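PDB 5GXX: glucanase from Clostridium thermocellum, which probably hydrolyses internal beta-1,4-glucosidic bonds of cellulose as a calcium-binding endoglucanase of glycosyl hydrolase family 9. Local coordinates for residues A65-W70 with E308-F313; V154-L159 with Y209-D214; E200-S205 with I254-A259; P226-Q231 with T235-Q240; H243-C248 with P301-T306. The protein carries 1 engineered substitution. All blocks are in the same frame, centred on the assembly; numbering follows the deposited sequence.

Contact 1 (A65-W70 with E308-F313); sequences AAMLGW and EAFLAF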
# COMPACT_ATOMS: atom_id res chain seq x y z
N ALA A 65 -3.42 -6.55 46.23
CA ALA A 65 -2.52 -7.18 47.20
C ALA A 65 -2.98 -7.00 48.65
O ALA A 65 -2.98 -7.96 49.42
CB ALA A 65 -1.11 -6.63 47.02
N ALA A 66 -3.40 -5.79 49.02
CA ALA A 66 -3.92 -5.53 50.36
C ALA A 66 -5.12 -6.43 50.69
O ALA A 66 -5.22 -6.99 51.78
CB ALA A 66 -4.30 -4.06 50.54
N MET A 67 -6.02 -6.59 49.73
CA MET A 67 -7.19 -7.43 49.95
C MET A 67 -6.83 -8.91 50.02
O MET A 67 -7.44 -9.62 50.82
CB MET A 67 -8.18 -7.22 48.81
CG MET A 67 -8.80 -5.85 48.75
SD MET A 67 -9.62 -5.36 50.26
CE MET A 67 -11.11 -6.37 50.24
N LEU A 68 -5.85 -9.37 49.25
CA LEU A 68 -5.33 -10.74 49.43
C LEU A 68 -4.72 -10.92 50.82
O LEU A 68 -4.92 -11.97 51.45
CB LEU A 68 -4.32 -11.12 48.35
CG LEU A 68 -4.85 -11.20 46.91
CD1 LEU A 68 -3.83 -11.90 46.01
CD2 LEU A 68 -6.21 -11.90 46.78
N GLY A 69 -4.01 -9.89 51.29
CA GLY A 69 -3.46 -9.89 52.64
C GLY A 69 -4.58 -9.95 53.66
O GLY A 69 -4.50 -10.74 54.62
N TRP A 70 -5.64 -9.17 53.44
CA TRP A 70 -6.75 -9.13 54.39
C TRP A 70 -7.41 -10.50 54.44
O TRP A 70 -7.77 -10.96 55.52
CB TRP A 70 -7.73 -8.00 54.04
CG TRP A 70 -8.74 -7.66 55.10
CD1 TRP A 70 -8.78 -8.15 56.37
CD2 TRP A 70 -9.84 -6.74 55.00
NE1 TRP A 70 -9.85 -7.61 57.06
CE2 TRP A 70 -10.51 -6.74 56.24
CE3 TRP A 70 -10.35 -5.94 53.95
CZ2 TRP A 70 -11.65 -5.96 56.47
CZ3 TRP A 70 -11.46 -5.16 54.19
CH2 TRP A 70 -12.12 -5.19 55.43
N GLU A 308 -18.09 -6.39 48.75
CA GLU A 308 -19.00 -6.09 49.87
C GLU A 308 -19.36 -7.37 50.61
O GLU A 308 -19.51 -7.33 51.83
CB GLU A 308 -20.24 -5.33 49.40
CG GLU A 308 -19.90 -3.92 48.95
CD GLU A 308 -19.40 -3.07 50.11
OE1 GLU A 308 -19.93 -3.22 51.24
OE2 GLU A 308 -18.47 -2.24 49.94
N ALA A 309 -19.47 -8.49 49.89
CA ALA A 309 -19.68 -9.78 50.57
C ALA A 309 -18.56 -10.05 51.57
O ALA A 309 -18.83 -10.42 52.71
CB ALA A 309 -19.85 -10.94 49.57
N PHE A 310 -17.31 -9.82 51.17
CA PHE A 310 -16.19 -9.99 52.11
C PHE A 310 -16.31 -9.08 53.32
O PHE A 310 -16.19 -9.56 54.45
CB PHE A 310 -14.86 -9.78 51.39
CG PHE A 310 -13.65 -10.00 52.25
CD1 PHE A 310 -13.51 -11.17 53.00
CD2 PHE A 310 -12.64 -9.05 52.31
CE1 PHE A 310 -12.39 -11.39 53.79
CE2 PHE A 310 -11.51 -9.26 53.10
CZ PHE A 310 -11.38 -10.43 53.84
N LEU A 311 -16.58 -7.80 53.11
CA LEU A 311 -16.73 -6.89 54.25
C LEU A 311 -17.86 -7.31 55.18
O LEU A 311 -17.73 -7.23 56.41
CB LEU A 311 -17.02 -5.47 53.77
CG LEU A 311 -15.80 -4.56 53.59
CD1 LEU A 311 -14.83 -5.08 52.54
CD2 LEU A 311 -16.23 -3.13 53.26
N ALA A 312 -18.97 -7.76 54.59
CA ALA A 312 -20.14 -8.21 55.35
C ALA A 312 -19.83 -9.45 56.18
O ALA A 312 -20.22 -9.51 57.35
CB ALA A 312 -21.34 -8.43 54.43
N PHE A 313 -19.09 -10.41 55.62
CA PHE A 313 -18.67 -11.58 56.38
C PHE A 313 -17.78 -11.16 57.56
O PHE A 313 -17.96 -11.63 58.68
CB PHE A 313 -17.89 -12.58 55.51
CG PHE A 313 -18.72 -13.47 54.60
CD1 PHE A 313 -19.85 -14.15 55.03
CD2 PHE A 313 -18.28 -13.68 53.30
CE1 PHE A 313 -20.57 -14.98 54.17
CE2 PHE A 313 -18.96 -14.54 52.43
CZ PHE A 313 -20.11 -15.19 52.86
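Trp70 and Phe310 meet as a T-shaped (edge-to-face) pair, with the six-membered ring of the indole 5.0 Å from the phenyl ring, centroid to centroid, and the planes at 72°. The CG of Trp70 lies anti to its main-chain N (chi1 -167°), which sends the indole across the space between the helices. Followed outward, Trp70 CB is 4.1 Å from Phe310 CE2 and Trp70 CG 3.8 Å from the same atom. Contact is tightest where the indole rings fuse, with Trp70 CD2 3.6 Å from Phe310 CE2, which stands over one face of the indole. Farther out the partner changes: Trp70 CZ3 lies 3.8 Å from Leu311 CD1, and CH2 adjoins the same methyl. The polar NE1 turns to Glu74 on its own helix. Met67 reaches in with a folded chain, placing SD at the indole edge and CE at the edge of Phe310, 3.7 Å from CD2. The axes of the two segments pass 12.5 Å apart at 34°, too far for the backbones to meet, so large buried side chains bridge the gap between helices 58-75 and 301-318, as in the core of the (alpha/alpha)6 barrel of family 9 hydrolases.

Contact 2 (V154-L159 with Y209-D214); sequences VGSIVL and YLATGD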
# COMPACT_ATOMS: atom_id res chain seq x y z
N VAL A 154 -0.38 -4.91 55.83
CA VAL A 154 -1.02 -6.21 56.03
C VAL A 154 -0.16 -7.39 55.59
O VAL A 154 -0.10 -8.42 56.28
CB VAL A 154 -2.45 -6.25 55.44
CG1 VAL A 154 -2.45 -6.04 53.91
CG2 VAL A 154 -3.14 -7.53 55.85
N GLY A 155 0.55 -7.27 54.47
CA GLY A 155 1.45 -8.33 54.02
C GLY A 155 2.50 -8.71 55.05
O GLY A 155 2.82 -9.89 55.23
N SER A 156 3.02 -7.68 55.72
CA SER A 156 4.05 -7.88 56.75
C SER A 156 3.52 -8.72 57.90
O SER A 156 4.26 -9.51 58.48
CB SER A 156 4.59 -6.53 57.24
OG SER A 156 3.79 -5.94 58.25
N ILE A 157 2.23 -8.57 58.23
CA ILE A 157 1.62 -9.40 59.27
C ILE A 157 1.46 -10.85 58.79
O ILE A 157 1.95 -11.80 59.40
CB ILE A 157 0.22 -8.90 59.68
CG1 ILE A 157 0.28 -7.43 60.10
CG2 ILE A 157 -0.45 -9.80 60.73
CD1 ILE A 157 -1.09 -6.81 60.38
N VAL A 158 0.75 -11.01 57.68
CA VAL A 158 0.34 -12.35 57.28
C VAL A 158 1.50 -13.18 56.73
O VAL A 158 1.42 -14.42 56.76
CB VAL A 158 -0.90 -12.32 56.35
CG1 VAL A 158 -1.99 -11.48 56.96
CG2 VAL A 158 -0.58 -11.81 54.95
N LEU A 159 2.54 -12.51 56.25
CA LEU A 159 3.75 -13.18 55.76
C LEU A 159 4.96 -13.01 56.68
O LEU A 159 6.07 -13.41 56.32
CB LEU A 159 4.08 -12.73 54.33
CG LEU A 159 2.98 -12.89 53.27
CD1 LEU A 159 3.42 -12.36 51.91
CD2 LEU A 159 2.58 -14.36 53.16
N TYR A 209 -1.43 0.21 62.52
CA TYR A 209 -1.83 -0.04 63.90
C TYR A 209 -1.95 -1.53 64.14
O TYR A 209 -1.43 -2.07 65.13
CB TYR A 209 -3.15 0.64 64.24
CG TYR A 209 -3.51 0.53 65.71
CD1 TYR A 209 -2.60 0.97 66.66
CD2 TYR A 209 -4.72 -0.02 66.16
CE1 TYR A 209 -2.88 0.89 68.03
CE2 TYR A 209 -5.00 -0.12 67.53
CZ TYR A 209 -4.07 0.34 68.45
OH TYR A 209 -4.31 0.29 69.81
N LEU A 210 -2.65 -2.21 63.24
CA LEU A 210 -2.84 -3.64 63.42
C LEU A 210 -1.52 -4.40 63.29
O LEU A 210 -1.37 -5.49 63.84
CB LEU A 210 -3.91 -4.18 62.45
CG LEU A 210 -5.36 -3.73 62.62
CD1 LEU A 210 -6.19 -4.42 61.52
CD2 LEU A 210 -5.89 -4.07 64.00
N ALA A 211 -0.56 -3.83 62.56
CA ALA A 211 0.75 -4.46 62.44
C ALA A 211 1.65 -4.23 63.65
O ALA A 211 2.28 -5.18 64.12
CB ALA A 211 1.45 -4.05 61.13
N THR A 212 1.65 -3.01 64.18
CA THR A 212 2.61 -2.58 65.20
C THR A 212 2.03 -2.42 66.61
O THR A 212 2.78 -2.48 67.59
CB THR A 212 3.23 -1.20 64.86
OG1 THR A 212 2.19 -0.20 64.90
CG2 THR A 212 3.92 -1.20 63.51
N GLY A 213 0.73 -2.18 66.72
CA GLY A 213 0.13 -1.86 68.01
C GLY A 213 0.51 -0.48 68.53
O GLY A 213 0.17 -0.13 69.66
N ASP A 214 1.18 0.28 67.68
CA ASP A 214 1.69 1.61 68.00
C ASP A 214 0.52 2.57 67.90
O ASP A 214 -0.11 2.71 66.84
CB ASP A 214 2.80 1.98 67.00
CG ASP A 214 3.46 3.32 67.29
OD1 ASP A 214 2.87 4.19 67.97
OD2 ASP A 214 4.60 3.49 66.80
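Ser156 OG, hydrogen-bonded to Ala153 O in its own helix, faces Ala211 CB at 4.2 Å, a loose touch between the end of helix 142-158 and the end of helix 198-212. Two helix ends of the (alpha/alpha)6 barrel are thus brought side by side, with CA atoms of Ile157 and Ala211 5.9 Å apart. No hydrogen bond crosses between them. Ile157 does most of the touching. Its CG1 branch is anti to the carbonyl carbon (chi1 -55°) and extends straight on to CD1, so that the chain runs alongside Ala211: Ile157 CG1 lies 3.7 Å from Ala211 CB, and Ile157 CD1 reaches the Ala211 CA at 3.6 Å. The same methyl also borders the carbonyl oxygen of Leu210. Tyr73 of helix 58-75 packs on both Ile157 and Leu210, adding a third helix to the contact. Beyond Ala211 the chain turns through Gly213, the first residue to leave the helix, which has positive phi, and Asp214 caps the next helix, 215-224, by binding Asn216 N through OD1. An ST turn joins the two helices, Asp214 N donating to Thr212 OG1 at 3.0 Å.

Contact 3 (E200-S205 with I254-A259); sequences ELLWAS and ILLARA. With CA (calcium ion), chain C.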
# COMPACT_ATOMS: atom_id res chain seq x y z
N GLU A 200 -7.10 6.48 51.75
CA GLU A 200 -5.89 5.66 51.73
C GLU A 200 -5.05 5.87 52.99
O GLU A 200 -4.46 4.93 53.52
CB GLU A 200 -5.02 5.94 50.50
CG GLU A 200 -5.55 5.43 49.16
CD GLU A 200 -6.65 6.28 48.59
OE1 GLU A 200 -6.91 7.38 49.14
OE2 GLU A 200 -7.26 5.87 47.57
N LEU A 201 -4.96 7.11 53.46
CA LEU A 201 -4.20 7.33 54.69
C LEU A 201 -4.85 6.64 55.88
O LEU A 201 -4.14 6.08 56.71
CB LEU A 201 -3.97 8.82 54.99
CG LEU A 201 -3.16 9.59 53.95
CD1 LEU A 201 -3.12 11.07 54.39
CD2 LEU A 201 -1.74 9.02 53.82
N LEU A 202 -6.17 6.71 55.96
CA LEU A 202 -6.93 5.94 56.95
C LEU A 202 -6.65 4.44 56.90
O LEU A 202 -6.36 3.81 57.92
CB LEU A 202 -8.44 6.15 56.75
CG LEU A 202 -9.36 5.34 57.66
CD1 LEU A 202 -9.12 5.64 59.13
CD2 LEU A 202 -10.80 5.65 57.26
N TRP A 203 -6.78 3.87 55.70
CA TRP A 203 -6.59 2.45 55.45
C TRP A 203 -5.17 2.03 55.81
O TRP A 203 -4.97 1.06 56.54
CB TRP A 203 -6.90 2.20 53.97
CG TRP A 203 -6.74 0.86 53.32
CD1 TRP A 203 -5.93 0.59 52.27
CD2 TRP A 203 -7.48 -0.35 53.58
NE1 TRP A 203 -6.08 -0.71 51.85
CE2 TRP A 203 -7.03 -1.31 52.63
CE3 TRP A 203 -8.48 -0.72 54.49
CZ2 TRP A 203 -7.53 -2.62 52.60
CZ3 TRP A 203 -8.95 -2.02 54.45
CH2 TRP A 203 -8.49 -2.94 53.51
N ALA A 204 -4.18 2.80 55.36
CA ALA A 204 -2.80 2.43 55.64
C ALA A 204 -2.45 2.56 57.13
O ALA A 204 -1.84 1.64 57.69
CB ALA A 204 -1.87 3.28 54.79
N SER A 205 -2.84 3.67 57.76
CA SER A 205 -2.56 3.85 59.19
C SER A 205 -3.26 2.78 60.04
O SER A 205 -2.69 2.31 61.03
CB SER A 205 -2.88 5.27 59.68
OG SER A 205 -4.23 5.64 59.46
N ILE A 254 -14.81 -0.74 59.36
CA ILE A 254 -15.08 -2.06 59.90
C ILE A 254 -13.94 -2.52 60.80
O ILE A 254 -14.19 -3.00 61.91
CB ILE A 254 -15.44 -3.07 58.79
CG1 ILE A 254 -16.86 -2.76 58.27
CG2 ILE A 254 -15.33 -4.51 59.27
CD1 ILE A 254 -17.18 -3.45 56.96
N LEU A 255 -12.71 -2.36 60.33
CA LEU A 255 -11.54 -2.72 61.12
C LEU A 255 -11.46 -1.88 62.39
O LEU A 255 -11.09 -2.40 63.44
CB LEU A 255 -10.25 -2.55 60.30
CG LEU A 255 -10.09 -3.48 59.09
CD1 LEU A 255 -8.91 -3.01 58.24
CD2 LEU A 255 -9.97 -4.95 59.49
N LEU A 256 -11.82 -0.60 62.32
CA LEU A 256 -11.76 0.28 63.49
C LEU A 256 -12.89 0.06 64.49
O LEU A 256 -12.73 0.34 65.68
CB LEU A 256 -11.75 1.74 63.06
CG LEU A 256 -10.43 2.31 62.51
CD1 LEU A 256 -10.62 3.81 62.33
CD2 LEU A 256 -9.27 2.06 63.48
N ALA A 257 -14.03 -0.43 64.00
CA ALA A 257 -15.11 -0.90 64.87
C ALA A 257 -14.62 -2.06 65.71
O ALA A 257 -14.82 -2.08 66.93
CB ALA A 257 -16.33 -1.32 64.05
N ARG A 258 -13.99 -3.04 65.06
CA ARG A 258 -13.42 -4.17 65.80
C ARG A 258 -12.31 -3.73 66.76
O ARG A 258 -12.29 -4.15 67.93
CB ARG A 258 -13.00 -5.29 64.85
CG ARG A 258 -12.51 -6.56 65.52
CD ARG A 258 -12.37 -7.69 64.52
NE ARG A 258 -11.32 -7.39 63.54
CZ ARG A 258 -11.06 -8.11 62.46
NH1 ARG A 258 -11.76 -9.20 62.19
NH2 ARG A 258 -10.07 -7.74 61.66
N ALA A 259 -11.43 -2.84 66.32
CA ALA A 259 -10.26 -2.45 67.12
C ALA A 259 -10.52 -1.56 68.33
O ALA A 259 -9.92 -1.78 69.39
CB ALA A 259 -9.17 -1.84 66.24
CA CA C . -9.05 7.35 47.68
O HOH W 1 -8.60 7.82 45.51
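The indole of Trp203 receives the CD1 methyl of Leu255 obliquely at its outer corner, with Trp203 CZ3 3.9 Å from Leu255 CD1. Other rings crowd round it: Trp207 and His243 are edge-to-face with the indole, and Trp70 meets it at a steep tilt. Trp203 leaves its backbone pointing away from helix 249-260, yet with CG anti to the main-chain N (chi1 177°) the six-membered ring swings back to Leu255, while NE1 is held by Gln147. Beside this pair Leu202 and Leu256 meet by their methyls, CD1 to CD1, at 4.0 Å. These four apolar residues join helices 198-212 and 249-260 within the (alpha/alpha)6 barrel. Near the start of helix 198-212 the carboxylate of Glu200 grips a calcium ion with both oxygens, OE2 at 2.3 Å and OE1 at 2.6 Å from the metal; Ser195, Gly196, Asp199, Asp246 and a water complete the site. In the same helix Ser205 OG donates to Leu201 O, one turn back, at 2.8 Å, from the carbonyl face opposite to that used by Ser205 N.

Contact 4 (P226-Q231 with T235-Q240); sequences PKLNRQ and TDIEYQ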
# COMPACT_ATOMS: atom_id res chain seq x y z
N PRO A 226 -12.70 12.85 59.98
CA PRO A 226 -13.42 14.08 59.62
C PRO A 226 -13.09 14.64 58.24
O PRO A 226 -13.83 15.49 57.74
CB PRO A 226 -12.97 15.07 60.70
CG PRO A 226 -12.60 14.19 61.84
CD PRO A 226 -11.89 13.06 61.19
N LYS A 227 -12.01 14.16 57.62
CA LYS A 227 -11.59 14.56 56.28
C LYS A 227 -12.20 13.70 55.16
O LYS A 227 -12.10 14.01 53.97
CB LYS A 227 -10.06 14.52 56.18
CG LYS A 227 -9.35 15.32 57.28
CD LYS A 227 -9.65 16.81 57.21
CE LYS A 227 -9.11 17.46 55.94
NZ LYS A 227 -9.35 18.93 55.94
N LEU A 228 -12.84 12.60 55.55
CA LEU A 228 -13.46 11.74 54.55
C LEU A 228 -14.65 12.45 53.93
O LEU A 228 -15.26 13.33 54.56
CB LEU A 228 -13.94 10.43 55.18
CG LEU A 228 -12.85 9.54 55.79
CD1 LEU A 228 -13.49 8.43 56.60
CD2 LEU A 228 -11.91 8.98 54.74
N ASN A 229 -14.97 12.08 52.69
CA ASN A 229 -16.12 12.64 52.00
C ASN A 229 -17.43 12.33 52.73
O ASN A 229 -17.54 11.32 53.42
CB ASN A 229 -16.16 12.17 50.54
CG ASN A 229 -14.86 12.44 49.81
OD1 ASN A 229 -14.31 11.56 49.15
ND2 ASN A 229 -14.34 13.66 49.96
N ARG A 230 -18.36 13.27 52.65
CA ARG A 230 -19.68 13.16 53.25
C ARG A 230 -20.61 12.48 52.25
O ARG A 230 -20.33 12.49 51.05
CB ARG A 230 -20.23 14.55 53.57
CG ARG A 230 -19.49 15.31 54.66
CD ARG A 230 -19.37 14.47 55.90
NE ARG A 230 -18.02 13.93 56.03
CZ ARG A 230 -17.50 13.48 57.17
NH1 ARG A 230 -18.22 13.50 58.27
NH2 ARG A 230 -16.25 13.03 57.20
N GLN A 231 -21.70 11.91 52.74
CA GLN A 231 -22.74 11.38 51.84
C GLN A 231 -23.58 12.54 51.35
O GLN A 231 -24.34 13.13 52.12
CB GLN A 231 -23.66 10.38 52.53
CG GLN A 231 -24.60 9.73 51.53
CD GLN A 231 -23.84 8.87 50.54
OE1 GLN A 231 -23.04 8.05 50.93
NE2 GLN A 231 -24.05 9.11 49.24
N THR A 235 -24.01 15.18 56.91
CA THR A 235 -22.81 15.15 57.74
C THR A 235 -22.28 13.73 57.96
O THR A 235 -21.21 13.54 58.55
CB THR A 235 -23.05 15.81 59.11
OG1 THR A 235 -23.97 15.02 59.87
CG2 THR A 235 -23.62 17.21 58.93
N ASP A 236 -23.03 12.73 57.50
CA ASP A 236 -22.56 11.35 57.56
C ASP A 236 -21.38 11.14 56.61
O ASP A 236 -21.34 11.72 55.52
CB ASP A 236 -23.68 10.40 57.13
CG ASP A 236 -24.86 10.37 58.09
OD1 ASP A 236 -24.68 10.57 59.31
OD2 ASP A 236 -25.97 10.08 57.61
N ILE A 237 -20.45 10.29 57.02
CA ILE A 237 -19.36 9.84 56.16
C ILE A 237 -20.00 9.07 55.00
O ILE A 237 -20.98 8.35 55.21
CB ILE A 237 -18.34 8.99 56.95
CG1 ILE A 237 -17.61 9.88 57.97
CG2 ILE A 237 -17.34 8.31 56.02
CD1 ILE A 237 -16.99 9.13 59.12
N GLU A 238 -19.47 9.25 53.80
CA GLU A 238 -20.03 8.60 52.61
C GLU A 238 -20.17 7.08 52.83
O GLU A 238 -19.23 6.42 53.27
CB GLU A 238 -19.19 8.91 51.37
CG GLU A 238 -19.67 8.15 50.13
CD GLU A 238 -18.95 8.55 48.85
OE1 GLU A 238 -17.84 9.14 48.95
OE2 GLU A 238 -19.48 8.26 47.75
N TYR A 239 -21.36 6.55 52.53
CA TYR A 239 -21.58 5.11 52.67
C TYR A 239 -22.21 4.39 51.47
O TYR A 239 -22.21 3.16 51.45
CB TYR A 239 -22.43 4.81 53.92
CG TYR A 239 -23.84 5.35 53.88
CD1 TYR A 239 -24.10 6.69 54.18
CD2 TYR A 239 -24.91 4.53 53.54
CE1 TYR A 239 -25.39 7.19 54.11
CE2 TYR A 239 -26.20 5.01 53.47
CZ TYR A 239 -26.43 6.35 53.79
OH TYR A 239 -27.72 6.84 53.73
N GLN A 240 -22.72 5.16 50.51
CA GLN A 240 -23.48 4.63 49.37
C GLN A 240 -22.55 4.32 48.18
O GLN A 240 -22.69 4.88 47.08
CB GLN A 240 -24.59 5.59 48.98
CG GLN A 240 -25.60 5.86 50.08
CD GLN A 240 -26.75 6.73 49.63
OE1 GLN A 240 -26.89 7.06 48.45
NE2 GLN A 240 -27.59 7.11 50.58
O HOH W 2 -22.24 7.73 47.38
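The amides of Gln231 and Gln240 lie stacked, their planes 16° apart although the two side chains cross at about a right angle, with Gln231 CD 3.5 Å from Gln240 CG. Against the ring of Tyr239 the Gln231 amide stands steeply, at 75°, and Gln231 CG brushes the ring atom CE1. This pose aims Gln231 OE1 at two consecutive amides: Tyr239 N, at 2.8 Å, donates nearly along the C=O axis, and Gln240 N, at 2.9 Å, comes from above the carbonyl plane. A buried oxygen is thereby doubly bound, and a water ties Gln231 NE2 to Glu238 OE2 and Gln240 O. The backbones form a single antiparallel beta bridge in the connection between helices 215-224 and 249-260. Arg230 and Ile237 are its non-hydrogen-bonded pair, framed by Glu238 N to Asn229 O at 2.9 Å and Gln231 N to Asp236 O at 2.8 Å. Arg230 folds back at chi2 and chi3 until its guanidinium lies with one face over Ile237, whose CG1 is 3.5 Å from Arg230 NH2. Side-on, NE and NH2 both bind Leu228 O in the guanidinium plane, while NH1 extends to Thr235 O at 3.0 Å; three bonds to main-chain oxygens thus fix the group's rotation. On another branch of Ile237, CG2 meets Leu228 CD1 at 3.9 Å; Leu228 also touches Leu202 of helix 198-212.

Contact 5 (H243-C248 with P301-T306); sequences HCWDDC and PLRYAT. With CA (calcium ion), chain C.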
# COMPACT_ATOMS: atom_id res chain seq x y z
N HIS A 243 -16.42 -0.51 48.98
CA HIS A 243 -14.99 -0.72 49.14
C HIS A 243 -14.41 -1.13 47.79
O HIS A 243 -14.91 -2.06 47.17
CB HIS A 243 -14.82 -1.86 50.13
CG HIS A 243 -13.41 -2.05 50.62
ND1 HIS A 243 -12.91 -1.33 51.69
CD2 HIS A 243 -12.41 -2.85 50.19
CE1 HIS A 243 -11.66 -1.70 51.89
NE2 HIS A 243 -11.33 -2.62 51.00
N CYS A 244 -13.36 -0.44 47.36
CA CYS A 244 -12.75 -0.74 46.07
C CYS A 244 -11.37 -0.09 45.94
O CYS A 244 -10.92 0.62 46.85
CB CYS A 244 -13.65 -0.22 44.95
SG CYS A 244 -13.84 1.60 44.91
N TRP A 245 -10.74 -0.31 44.80
CA TRP A 245 -9.39 0.22 44.53
C TRP A 245 -9.24 1.72 44.81
O TRP A 245 -8.13 2.15 45.13
CB TRP A 245 -8.92 -0.08 43.11
CG TRP A 245 -9.83 0.54 42.07
CD1 TRP A 245 -10.94 -0.02 41.50
CD2 TRP A 245 -9.75 1.87 41.54
NE1 TRP A 245 -11.55 0.87 40.65
CE2 TRP A 245 -10.83 2.03 40.65
CE3 TRP A 245 -8.86 2.93 41.73
CZ2 TRP A 245 -11.05 3.22 39.94
CZ3 TRP A 245 -9.07 4.11 41.03
CH2 TRP A 245 -10.16 4.25 40.15
N ASP A 246 -10.30 2.49 44.62
CA ASP A 246 -10.24 3.94 44.78
C ASP A 246 -10.47 4.44 46.22
O ASP A 246 -10.08 5.55 46.60
CB ASP A 246 -11.28 4.60 43.87
CG ASP A 246 -11.21 6.10 43.93
OD1 ASP A 246 -10.23 6.66 43.41
OD2 ASP A 246 -12.11 6.73 44.52
N ASP A 247 -11.14 3.59 46.99
CA ASP A 247 -11.68 3.99 48.28
C ASP A 247 -11.92 2.81 49.22
O ASP A 247 -12.90 2.07 49.11
CB ASP A 247 -12.97 4.79 48.06
CG ASP A 247 -13.45 5.48 49.32
OD1 ASP A 247 -12.88 5.26 50.41
OD2 ASP A 247 -14.46 6.22 49.19
N CYS A 248 -11.01 2.69 50.18
CA CYS A 248 -11.02 1.64 51.18
C CYS A 248 -11.51 2.11 52.55
O CYS A 248 -11.35 1.40 53.54
CB CYS A 248 -9.61 1.03 51.30
SG CYS A 248 -9.12 -0.02 49.93
N PRO A 301 -19.95 -4.75 38.24
CA PRO A 301 -20.89 -4.99 39.34
C PRO A 301 -20.53 -6.22 40.18
O PRO A 301 -20.66 -6.15 41.41
CB PRO A 301 -22.23 -5.15 38.63
CG PRO A 301 -21.87 -5.62 37.26
CD PRO A 301 -20.61 -4.85 36.93
N LEU A 302 -20.05 -7.30 39.56
CA LEU A 302 -19.68 -8.49 40.35
C LEU A 302 -18.52 -8.18 41.30
O LEU A 302 -18.52 -8.64 42.44
CB LEU A 302 -19.39 -9.71 39.47
CG LEU A 302 -20.61 -10.34 38.77
CD1 LEU A 302 -20.15 -11.48 37.85
CD2 LEU A 302 -21.64 -10.88 39.76
N ARG A 303 -17.52 -7.46 40.80
CA ARG A 303 -16.41 -6.95 41.62
C ARG A 303 -16.91 -6.23 42.87
O ARG A 303 -16.50 -6.55 43.99
CB ARG A 303 -15.54 -6.01 40.77
CG ARG A 303 -14.50 -5.20 41.53
CD ARG A 303 -14.98 -3.77 41.67
NE ARG A 303 -15.61 -3.14 40.51
CZ ARG A 303 -14.98 -2.32 39.66
NH1 ARG A 303 -13.68 -2.07 39.77
NH2 ARG A 303 -15.67 -1.71 38.71
N TYR A 304 -17.83 -5.27 42.71
CA TYR A 304 -18.29 -4.53 43.88
C TYR A 304 -19.08 -5.40 44.85
O TYR A 304 -18.82 -5.38 46.06
CB TYR A 304 -19.14 -3.34 43.44
CG TYR A 304 -18.44 -2.24 42.70
CD1 TYR A 304 -17.31 -1.60 43.21
CD2 TYR A 304 -18.94 -1.80 41.49
CE1 TYR A 304 -16.69 -0.55 42.53
CE2 TYR A 304 -18.35 -0.74 40.81
CZ TYR A 304 -17.23 -0.13 41.34
OH TYR A 304 -16.65 0.93 40.67
N ALA A 305 -19.98 -6.23 44.32
CA ALA A 305 -20.89 -7.00 45.18
C ALA A 305 -20.12 -8.08 45.94
O ALA A 305 -20.35 -8.26 47.15
CB ALA A 305 -22.04 -7.58 44.37
N THR A 306 -19.16 -8.72 45.28
CA THR A 306 -18.35 -9.73 45.96
C THR A 306 -17.37 -9.15 46.97
O THR A 306 -17.03 -9.82 47.94
CB THR A 306 -17.62 -10.66 44.97
OG1 THR A 306 -16.71 -9.91 44.16
CG2 THR A 306 -18.60 -11.36 44.09
CA CA C . -9.05 7.35 47.68
O HOH W 3 -14.13 1.47 39.30
O HOH W 1 -8.60 7.82 45.51
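Cys244 CA lies 7.1 Å from Tyr304 CA, and Cys244 begins a type I beta turn that ends at Asp247 and is closed by hydrogen bonds in both directions between the backbones of its two ends. Across the contact, the CB of Cys244 meets the edge of the Tyr304 ring, near its plane, 3.9 Å from CE1. Trp245, next in the turn, offers the pyrrole edge of its indole to Arg303, with NE1 3.7 Å from NH1 and the indole and guanidinium planes 34° apart. No direct hydrogen bond joins the segments; a water does so instead, accepting from Trp245 NE1 at 3.0 Å and lying 2.9 Å from Tyr304 OH. Bends at chi2 and chi3 fold Arg303 back over its neighbour, so that NE sits 3.3 Å above the centre of the Tyr304 ring. NH1 forms a salt bridge with Asp413 and NH2 is hydrogen-bonded to Trp299 O, which probably limits the turning of the guanidinium. At the far side of the turn Asp246 O binds the calcium ion at 2.3 Å, and its OD1 accepts from a water on the metal. A Tris molecule about 6 Å from the Trp245 side chain is consistent with a pocket beside this loop. Leu59 and Tyr63 of helix 58-75 pack on Trp245, helix 412-429 adjoins Arg303 through Tyr414, and helix 322-340 lies against Leu302 and Ala305.

How the contacts relate
All five contacts lie in the family 9 catalytic region, and the segments of contact 1 enclose the other four along the chain. Contacts 1 and 5, with centres about 10 Å apart, share helix 301-318 and are joined by a probable hydrogen bond from His243 N to Glu308 OE2. Contacts 2 and 3 share helix 198-212, while contact 4 is nested within contact 3 and touches it through Leu202 and Leu228. Contacts 3 and 5 alternate in sequence and converge on one calcium ion, which therefore ties helix 198-212 to the loop 243-248. Contacts 1 and 3, centres about 13 Å apart, also touch where Leu311 packs on Ile254, so helices 198-212, 249-260 and 301-318 meet in one buried region.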